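Local coordinates for protein L-Ala-D/L-Glu Epimerase (Escherichia coli, PDB 1JPD) that belongs to the mandelate racemase and muconate lactonizing enzyme family of the enolase superfamily, joining an N-terminal domain to a TIM-barrel domain, at residues A[132-135]-A[136-140]; A[300-303]-A[304-307]; A[214-218]-A[219-223]. One frame throughout, in Å; residues are numbered along the deposited sequence.

Interaction 1 (A[132-135]-A[136-140])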
ATOM      1  N   THR A 132     -21.903   4.722 -13.335  1.00 36.41           N
ATOM      2  CA  THR A 132     -22.985   3.843 -13.750  1.00 37.32           C
ATOM      3  C   THR A 132     -22.378   2.557 -14.323  1.00 38.76           C
ATOM      4  O   THR A 132     -21.206   2.529 -14.729  1.00 35.32           O
ATOM      5  CB  THR A 132     -23.842   4.482 -14.857  1.00 40.80           C
ATOM      6  OG1 THR A 132     -23.128   4.427 -16.106  1.00 38.07           O
ATOM      7  CG2 THR A 132     -24.161   5.937 -14.503  1.00 32.59           C
ATOM      8  N   PRO A 133     -23.166   1.472 -14.359  1.00 36.43           N
ATOM      9  CA  PRO A 133     -22.668   0.200 -14.898  1.00 36.55           C
ATOM     10  C   PRO A 133     -21.996   0.420 -16.258  1.00 35.14           C
ATOM     11  O   PRO A 133     -20.869  -0.020 -16.493  1.00 34.70           O
ATOM     12  CB  PRO A 133     -23.935  -0.643 -14.992  1.00 36.32           C
ATOM     13  CG  PRO A 133     -24.723  -0.162 -13.782  1.00 37.19           C
ATOM     14  CD  PRO A 133     -24.546   1.339 -13.857  1.00 33.47           C
ATOM     15  N   ASP A 134     -22.689   1.120 -17.147  1.00 38.37           N
ATOM     16  CA  ASP A 134     -22.150   1.416 -18.468  1.00 42.30           C
ATOM     17  C   ASP A 134     -20.788   2.112 -18.388  1.00 42.47           C
ATOM     18  O   ASP A 134     -19.815   1.658 -18.996  1.00 39.57           O
ATOM     19  CB  ASP A 134     -23.112   2.312 -19.244  1.00 50.90           C
ATOM     20  CG  ASP A 134     -22.657   2.550 -20.670  1.00 58.00           C
ATOM     21  OD1 ASP A 134     -22.812   3.689 -21.161  1.00 60.45           O
ATOM     22  OD2 ASP A 134     -22.151   1.592 -21.299  1.00 56.47           O
ATOM     23  N   GLN A 135     -20.718   3.218 -17.647  1.00 42.12           N
ATOM     24  CA  GLN A 135     -19.460   3.953 -17.511  1.00 41.46           C
ATOM     25  C   GLN A 135     -18.343   3.079 -16.957  1.00 38.13           C
ATOM     26  O   GLN A 135     -17.222   3.109 -17.460  1.00 35.38           O
ATOM     27  CB  GLN A 135     -19.639   5.178 -16.612  1.00 41.43           C
ATOM     28  CG  GLN A 135     -20.728   6.121 -17.079  1.00 47.22           C
ATOM     29  CD  GLN A 135     -20.967   7.248 -16.097  1.00 48.97           C
ATOM     30  OE1 GLN A 135     -21.005   7.027 -14.885  1.00 48.42           O
ATOM     31  NE2 GLN A 135     -21.140   8.462 -16.614  1.00 48.41           N
ATOM     32  N   MET A 136     -18.637   2.291 -15.927  1.00 35.10           N
ATOM     33  CA  MET A 136     -17.604   1.433 -15.357  1.00 35.83           C
ATOM     34  C   MET A 136     -17.166   0.355 -16.330  1.00 38.22           C
ATOM     35  O   MET A 136     -16.003  -0.055 -16.335  1.00 38.91           O
ATOM     36  CB  MET A 136     -18.087   0.803 -14.054  1.00 35.40           C
ATOM     37  CG  MET A 136     -18.435   1.840 -13.002  1.00 37.24           C
ATOM     38  SD  MET A 136     -18.804   1.113 -11.412  1.00 41.53           S
ATOM     39  CE  MET A 136     -17.114   0.689 -10.890  1.00 27.23           C
ATOM     40  N   ALA A 137     -18.088  -0.099 -17.169  1.00 36.84           N
ATOM     41  CA  ALA A 137     -17.754  -1.125 -18.141  1.00 39.40           C
ATOM     42  C   ALA A 137     -16.845  -0.556 -19.235  1.00 39.59           C
ATOM     43  O   ALA A 137     -15.836  -1.173 -19.589  1.00 32.87           O
ATOM     44  CB  ALA A 137     -19.030  -1.711 -18.746  1.00 42.38           C
ATOM     45  N   ASN A 138     -17.191   0.622 -19.761  1.00 42.30           N
ATOM     46  CA  ASN A 138     -16.378   1.250 -20.805  1.00 48.52           C
ATOM     47  C   ASN A 138     -14.971   1.517 -20.299  1.00 51.88           C
ATOM     48  O   ASN A 138     -13.986   1.275 -21.004  1.00 57.35           O
ATOM     49  CB  ASN A 138     -16.985   2.571 -21.279  1.00 47.80           C
ATOM     50  CG  ASN A 138     -18.211   2.371 -22.138  1.00 54.64           C
ATOM     51  OD1 ASN A 138     -18.241   1.492 -23.009  1.00 54.77           O
ATOM     52  ND2 ASN A 138     -19.230   3.194 -21.910  1.00 55.61           N
ATOM     53  N   SER A 139     -14.882   2.024 -19.074  1.00 48.04           N
ATOM     54  CA  SER A 139     -13.593   2.315 -18.474  1.00 42.61           C
ATOM     55  C   SER A 139     -12.762   1.049 -18.355  1.00 40.56           C
ATOM     56  O   SER A 139     -11.587   1.040 -18.725  1.00 42.77           O
ATOM     57  CB  SER A 139     -13.778   2.939 -17.094  1.00 41.79           C
ATOM     58  OG  SER A 139     -12.521   3.117 -16.460  1.00 49.28           O
ATOM     59  N   ALA A 140     -13.371  -0.019 -17.844  1.00 42.60           N
ATOM     60  CA  ALA A 140     -12.678  -1.293 -17.687  1.00 43.47           C
ATOM     61  C   ALA A 140     -12.176  -1.800 -19.036  1.00 46.91           C
ATOM     62  O   ALA A 140     -11.054  -2.306 -19.150  1.00 45.40           O
ATOM     63  CB  ALA A 140     -13.602  -2.315 -17.061  1.00 45.97           C
TER
HETATM   64  O   HOH W   1     -20.377  -0.077 -21.995  1.00 53.57           O
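Asp134 and Asn138 lie one turn apart on the surface of helix 133-145, and the Asn138 side chain leans back along the helix toward its partner. Asn138 CB is 3.7 Å from Asp134 O, the same carbonyl that receives the main-chain bond from Asn138 N. Asn138 CG is anti to the carbonyl carbon (chi1 -73°), which brings the amide back over that turn and sets Asn138 CG 3.6 Å from Asp134 O. At the tip the two branches separate: Asn138 ND2 comes to 3.4 Å from Asp134 OD2, while Asn138 OD1 accepts a weak bond from a water that also donates to Asp134 OD2. Carboxylate and amide planes are turned 74° apart, so the two groups do not lie flat on each other. The capping box at the helix start spans Asp134: Gln135 N donates to Thr132 OG1 (3.1 Å), and Thr132 N donates to Gln135 OE1 (2.9 Å). Met136 N follows with a nearly straight bond to Thr132 O (2.8 Å), and the Met136 side chain turns inward to Val153 of strand 150-154 and to Arg163 and Ile167 of helix 160-170. The capping box gives the first-turn Gln135 N an acceptor, and the carboxylate of Asp134 close to the N-terminal end probably gains from the helix dipole.

Interaction 2 (A[300-303]-A[304-307])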
ATOM      1  N   ASP A 300      -0.450  -3.182  -5.736  1.00 39.07           N
ATOM      2  CA  ASP A 300      -1.179  -1.949  -6.009  1.00 38.45           C
ATOM      3  C   ASP A 300      -0.195  -0.835  -5.644  1.00 40.07           C
ATOM      4  O   ASP A 300      -0.230  -0.291  -4.535  1.00 39.35           O
ATOM      5  CB  ASP A 300      -2.442  -1.882  -5.145  1.00 31.55           C
ATOM      6  CG  ASP A 300      -3.332  -0.708  -5.507  1.00 38.23           C
ATOM      7  OD1 ASP A 300      -3.050  -0.040  -6.525  1.00 42.37           O
ATOM      8  OD2 ASP A 300      -4.321  -0.451  -4.783  1.00 39.31           O
ATOM      9  N   LEU A 301       0.693  -0.509  -6.588  1.00 39.27           N
ATOM     10  CA  LEU A 301       1.728   0.494  -6.356  1.00 34.73           C
ATOM     11  C   LEU A 301       1.707   1.712  -7.266  1.00 35.62           C
ATOM     12  O   LEU A 301       2.706   2.425  -7.346  1.00 39.17           O
ATOM     13  CB  LEU A 301       3.107  -0.158  -6.484  1.00 31.83           C
ATOM     14  CG  LEU A 301       3.403  -1.430  -5.688  1.00 37.12           C
ATOM     15  CD1 LEU A 301       4.680  -2.082  -6.216  1.00 34.19           C
ATOM     16  CD2 LEU A 301       3.535  -1.088  -4.210  1.00 36.38           C
ATOM     17  N   ASP A 302       0.595   1.981  -7.939  1.00 33.95           N
ATOM     18  CA  ASP A 302       0.583   3.122  -8.845  1.00 38.41           C
ATOM     19  C   ASP A 302       0.316   4.487  -8.204  1.00 35.13           C
ATOM     20  O   ASP A 302      -0.008   5.449  -8.893  1.00 35.92           O
ATOM     21  CB  ASP A 302      -0.389   2.872 -10.021  1.00 39.85           C
ATOM     22  CG  ASP A 302      -1.858   2.967  -9.625  1.00 43.35           C
ATOM     23  OD1 ASP A 302      -2.705   2.846 -10.537  1.00 43.58           O
ATOM     24  OD2 ASP A 302      -2.168   3.163  -8.428  1.00 43.39           O
ATOM     25  N   GLY A 303       0.474   4.580  -6.891  1.00 35.84           N
ATOM     26  CA  GLY A 303       0.255   5.852  -6.223  1.00 33.94           C
ATOM     27  C   GLY A 303       0.863   7.043  -6.957  1.00 34.79           C
ATOM     28  O   GLY A 303       0.190   8.052  -7.160  1.00 35.86           O
ATOM     29  N   PRO A 304       2.132   6.962  -7.375  1.00 32.50           N
ATOM     30  CA  PRO A 304       2.747   8.088  -8.082  1.00 36.27           C
ATOM     31  C   PRO A 304       1.998   8.598  -9.316  1.00 38.07           C
ATOM     32  O   PRO A 304       2.033   9.793  -9.599  1.00 44.51           O
ATOM     33  CB  PRO A 304       4.135   7.560  -8.441  1.00 35.76           C
ATOM     34  CG  PRO A 304       4.436   6.623  -7.305  1.00 40.12           C
ATOM     35  CD  PRO A 304       3.116   5.887  -7.145  1.00 37.20           C
ATOM     36  N   THR A 305       1.324   7.713 -10.049  1.00 38.58           N
ATOM     37  CA  THR A 305       0.611   8.136 -11.259  1.00 39.94           C
ATOM     38  C   THR A 305      -0.547   9.081 -10.961  1.00 42.63           C
ATOM     39  O   THR A 305      -1.070   9.728 -11.866  1.00 46.57           O
ATOM     40  CB  THR A 305       0.064   6.929 -12.086  1.00 38.00           C
ATOM     41  OG1 THR A 305      -0.951   6.245 -11.342  1.00 42.69           O
ATOM     42  CG2 THR A 305       1.180   5.942 -12.416  1.00 36.74           C
ATOM     43  N   TRP A 306      -0.939   9.168  -9.693  1.00 42.28           N
ATOM     44  CA  TRP A 306      -2.037  10.046  -9.310  1.00 45.05           C
ATOM     45  C   TRP A 306      -1.550  11.476  -9.129  1.00 46.67           C
ATOM     46  O   TRP A 306      -2.354  12.392  -8.953  1.00 54.14           O
ATOM     47  CB  TRP A 306      -2.703   9.564  -8.009  1.00 45.95           C
ATOM     48  CG  TRP A 306      -3.329   8.195  -8.100  1.00 48.35           C
ATOM     49  CD1 TRP A 306      -2.678   6.993  -8.152  1.00 50.85           C
ATOM     50  CD2 TRP A 306      -4.725   7.894  -8.195  1.00 49.94           C
ATOM     51  NE1 TRP A 306      -3.581   5.963  -8.275  1.00 47.87           N
ATOM     52  CE2 TRP A 306      -4.846   6.486  -8.303  1.00 48.73           C
ATOM     53  CE3 TRP A 306      -5.889   8.674  -8.199  1.00 54.68           C
ATOM     54  CZ2 TRP A 306      -6.083   5.844  -8.418  1.00 51.30           C
ATOM     55  CZ3 TRP A 306      -7.128   8.032  -8.315  1.00 58.35           C
ATOM     56  CH2 TRP A 306      -7.211   6.630  -8.421  1.00 56.63           C
ATOM     57  N   LEU A 307      -0.237  11.674  -9.160  1.00 42.74           N
ATOM     58  CA  LEU A 307       0.312  13.013  -8.992  1.00 45.58           C
ATOM     59  C   LEU A 307       0.579  13.652 -10.353  1.00 46.76           C
ATOM     60  O   LEU A 307       1.014  12.970 -11.287  1.00 46.91           O
ATOM     61  CB  LEU A 307       1.614  12.967  -8.191  1.00 44.09           C
ATOM     62  CG  LEU A 307       1.676  12.140  -6.908  1.00 45.08           C
ATOM     63  CD1 LEU A 307       2.970  12.463  -6.200  1.00 45.00           C
ATOM     64  CD2 LEU A 307       0.515  12.450  -6.007  1.00 47.64           C
TER
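Leu301 touches the following turn through its backbone, Leu301 O lying 3.5 Å from Pro304 CD, while its side chain packs on Ile286 of helix 283-289 and on Leu290. At the start of the loop, next to Leu301, Asp300 OD2 forms a salt bridge with Lys152 NZ of strand 150-154. Asp302 does most of the bonding. Asp302 O takes two donors from Thr305, OG1 at 2.7 Å, in the carbonyl plane, and N at 2.9 Å, from above that plane. Thr305 OG1 sits between its own backbone N and carbonyl carbon (chi1 66°), which folds the hydroxyl back over the turn to this acceptor. The Asp302 side chain crosses that of Thr305 at about a right angle, Asp302 CB lying 3.7 Å from Thr305 OG1, and Asp302 OD2 accepts from Trp306 NE1 at 3.1 Å. That N-H points out within the indole plane but meets OD2 from above the carboxylate plane; the two planes stand 77° apart, and the oxygen lies at the edge of the ring.

This loop follows strand 298-299 of the TIM barrel, where the last strand comes round to the first, strand 121-128: Asp302 packs on Gln126 and Trp306 on Thr127.

Gly303 takes the next step of the 3-10 turn. Gly303 O accepts from Trp306 N at 3.0 Å, again from above the carbonyl plane, and it also lies at the indole edge near the ring plane, 3.2 Å from Trp306 CD1. Pro304, the residue after Gly303 in the 3-10 turn, can offer no backbone N-H; its O accepts from Leu307 N, while its ring packs against Phe317 of strand 316-318.

Interaction 3 (A[214-218]-A[219-223])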
ATOM      1  N   ALA A 214     -17.085  -8.023  12.394  1.00 43.17           N
ATOM      2  CA  ALA A 214     -17.309  -9.344  12.961  1.00 40.38           C
ATOM      3  C   ALA A 214     -18.120 -10.245  12.034  1.00 39.99           C
ATOM      4  O   ALA A 214     -17.837 -11.439  11.928  1.00 42.58           O
ATOM      5  CB  ALA A 214     -17.996  -9.221  14.301  1.00 35.15           C
ATOM      6  N   ALA A 215     -19.114  -9.680  11.356  1.00 36.64           N
ATOM      7  CA  ALA A 215     -19.949 -10.466  10.452  1.00 35.97           C
ATOM      8  C   ALA A 215     -19.145 -11.315   9.467  1.00 38.57           C
ATOM      9  O   ALA A 215     -19.695 -12.235   8.864  1.00 48.00           O
ATOM     10  CB  ALA A 215     -20.921  -9.557   9.687  1.00 28.32           C
ATOM     11  N   LEU A 216     -17.856 -11.019   9.297  1.00 36.83           N
ATOM     12  CA  LEU A 216     -17.026 -11.792   8.377  1.00 41.95           C
ATOM     13  C   LEU A 216     -16.731 -13.214   8.866  1.00 48.26           C
ATOM     14  O   LEU A 216     -16.127 -14.008   8.147  1.00 49.13           O
ATOM     15  CB  LEU A 216     -15.702 -11.076   8.107  1.00 38.24           C
ATOM     16  CG  LEU A 216     -15.780  -9.852   7.199  1.00 41.70           C
ATOM     17  CD1 LEU A 216     -14.399  -9.249   7.024  1.00 34.58           C
ATOM     18  CD2 LEU A 216     -16.360 -10.256   5.857  1.00 43.13           C
ATOM     19  N   GLU A 217     -17.148 -13.534  10.088  1.00 51.69           N
ATOM     20  CA  GLU A 217     -16.920 -14.868  10.640  1.00 57.88           C
ATOM     21  C   GLU A 217     -18.176 -15.724  10.559  1.00 59.34           C
ATOM     22  O   GLU A 217     -18.138 -16.926  10.834  1.00 61.06           O
ATOM     23  CB  GLU A 217     -16.491 -14.773  12.103  1.00 56.19           C
ATOM     24  CG  GLU A 217     -15.135 -14.154  12.313  1.00 61.72           C
ATOM     25  CD  GLU A 217     -14.749 -14.097  13.771  1.00 60.77           C
ATOM     26  OE1 GLU A 217     -15.586 -13.639  14.580  1.00 59.61           O
ATOM     27  OE2 GLU A 217     -13.610 -14.500  14.103  1.00 62.81           O
ATOM     28  N   ASN A 218     -19.279 -15.092  10.169  1.00 57.54           N
ATOM     29  CA  ASN A 218     -20.573 -15.748  10.078  1.00 53.98           C
ATOM     30  C   ASN A 218     -20.918 -16.424   8.754  1.00 53.33           C
ATOM     31  O   ASN A 218     -22.079 -16.751   8.520  1.00 58.28           O
ATOM     32  CB  ASN A 218     -21.679 -14.745  10.411  1.00 56.71           C
ATOM     33  CG  ASN A 218     -21.437 -14.022  11.722  1.00 58.59           C
ATOM     34  OD1 ASN A 218     -20.862 -14.582  12.659  1.00 54.48           O
ATOM     35  ND2 ASN A 218     -21.896 -12.775  11.803  1.00 57.66           N
ATOM     36  N   PHE A 219     -19.943 -16.628   7.878  1.00 49.79           N
ATOM     37  CA  PHE A 219     -20.236 -17.287   6.611  1.00 48.05           C
ATOM     38  C   PHE A 219     -18.970 -17.741   5.904  1.00 52.66           C
ATOM     39  O   PHE A 219     -17.922 -17.108   6.025  1.00 59.88           O
ATOM     40  CB  PHE A 219     -21.077 -16.368   5.703  1.00 45.72           C
ATOM     41  CG  PHE A 219     -20.330 -15.186   5.137  1.00 51.45           C
ATOM     42  CD1 PHE A 219     -19.596 -15.309   3.953  1.00 51.09           C
ATOM     43  CD2 PHE A 219     -20.382 -13.938   5.768  1.00 51.64           C
ATOM     44  CE1 PHE A 219     -18.924 -14.206   3.404  1.00 51.00           C
ATOM     45  CE2 PHE A 219     -19.716 -12.830   5.227  1.00 51.85           C
ATOM     46  CZ  PHE A 219     -18.986 -12.964   4.041  1.00 52.12           C
ATOM     47  N   ILE A 220     -19.057 -18.859   5.190  1.00 53.58           N
ATOM     48  CA  ILE A 220     -17.898 -19.371   4.470  1.00 52.68           C
ATOM     49  C   ILE A 220     -17.662 -18.463   3.263  1.00 54.41           C
ATOM     50  O   ILE A 220     -18.498 -18.375   2.360  1.00 53.52           O
ATOM     51  CB  ILE A 220     -18.131 -20.828   4.004  1.00 52.28           C
ATOM     52  CG1 ILE A 220     -18.469 -21.701   5.216  1.00 55.91           C
ATOM     53  CG2 ILE A 220     -16.881 -21.364   3.312  1.00 40.85           C
ATOM     54  CD1 ILE A 220     -18.956 -23.097   4.866  1.00 61.31           C
ATOM     55  N   HIS A 221     -16.521 -17.786   3.264  1.00 51.70           N
ATOM     56  CA  HIS A 221     -16.172 -16.861   2.191  1.00 47.18           C
ATOM     57  C   HIS A 221     -16.086 -17.525   0.826  1.00 45.79           C
ATOM     58  O   HIS A 221     -15.324 -18.469   0.632  1.00 44.42           O
ATOM     59  CB  HIS A 221     -14.841 -16.168   2.517  1.00 44.27           C
ATOM     60  CG  HIS A 221     -14.865 -15.382   3.792  1.00 39.11           C
ATOM     61  ND1 HIS A 221     -13.749 -14.760   4.306  1.00 37.95           N
ATOM     62  CD2 HIS A 221     -15.873 -15.121   4.659  1.00 36.86           C
ATOM     63  CE1 HIS A 221     -14.068 -14.151   5.434  1.00 38.75           C
ATOM     64  NE2 HIS A 221     -15.351 -14.354   5.670  1.00 33.70           N
ATOM     65  N   PRO A 222     -16.881 -17.043  -0.140  1.00 47.13           N
ATOM     66  CA  PRO A 222     -16.880 -17.593  -1.499  1.00 46.86           C
ATOM     67  C   PRO A 222     -15.661 -17.148  -2.313  1.00 47.54           C
ATOM     68  O   PRO A 222     -15.361 -17.728  -3.356  1.00 49.89           O
ATOM     69  CB  PRO A 222     -18.202 -17.085  -2.079  1.00 46.15           C
ATOM     70  CG  PRO A 222     -18.403 -15.797  -1.379  1.00 48.29           C
ATOM     71  CD  PRO A 222     -18.026 -16.137   0.047  1.00 48.72           C
ATOM     72  N   LEU A 223     -14.983 -16.100  -1.849  1.00 44.26           N
ATOM     73  CA  LEU A 223     -13.774 -15.608  -2.516  1.00 40.44           C
ATOM     74  C   LEU A 223     -12.891 -15.053  -1.425  1.00 37.94           C
ATOM     75  O   LEU A 223     -13.363 -14.745  -0.329  1.00 39.07           O
ATOM     76  CB  LEU A 223     -14.073 -14.502  -3.537  1.00 39.53           C
ATOM     77  CG  LEU A 223     -14.407 -13.088  -3.049  1.00 35.83           C
ATOM     78  CD1 LEU A 223     -14.418 -12.132  -4.239  1.00 35.99           C
ATOM     79  CD2 LEU A 223     -15.748 -13.083  -2.345  1.00 33.60           C
TER
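Phe219 CG sits between its backbone N and carbonyl carbon (chi1 71°), while His221 CG lies anti to its carbonyl carbon (chi1 -60°); together these torsions turn both rings back toward Leu216. His221 NE2 donates to Leu216 O at 2.6 Å, in the carbonyl plane and on a lone pair, with the oxygen at the ring edge and tilted 18° out of its plane. The second nitrogen, ND1, is hydrogen-bonded to Glu245 OE2, so the histidine links a backbone carbonyl to a carboxylate, a setting consistent with, though not proof of, a protonated ring. His221 NE2 also lies 4.2 Å above one face of the Phe219 ring, displaced toward its rim. On the phenyl side, Leu216 and Phe219 run side by side and point the same way. Leu216 CD2 meets Phe219 CZ at 4.2 Å, and both side chains reach Leu189 of helix 189-198. Phe219 CD2 lies 3.6 Å from Ala215 O, the carbonyl that also accepts from Asn218 N at the end of the short 3-10 turn. A preceding bond, from Glu217 N to Ala214 O at 2.9 Å, makes the first step of that turn. The whole connection, from strand 203-205 to strand 225-227, joins parallel neighbours of the TIM barrel; a 3-10 turn and an extended loop stand where a barrel of this kind commonly has a helix.

Along the chain from the N terminus the three contacts come in series, interaction 1 first, then interaction 3, then interaction 2; none nests in another or crosses it. Each is a local turn within one connection. Residues 132-140 open the helix that leads from strand 121-128 to strand 150-154, residues 214-223 bridge strands 203-205 and 225-227, and residues 300-307 leave strand 298-299 on the way to strand 316-318. Interactions 1 and 3 lie at the surface, with centres about 28 Å apart. Interaction 2 is buried, its centre about 10 Å from the centre of the chain, where the barrel's last strand meets its first, and it lies on the other side of the chain's centre from interaction 3.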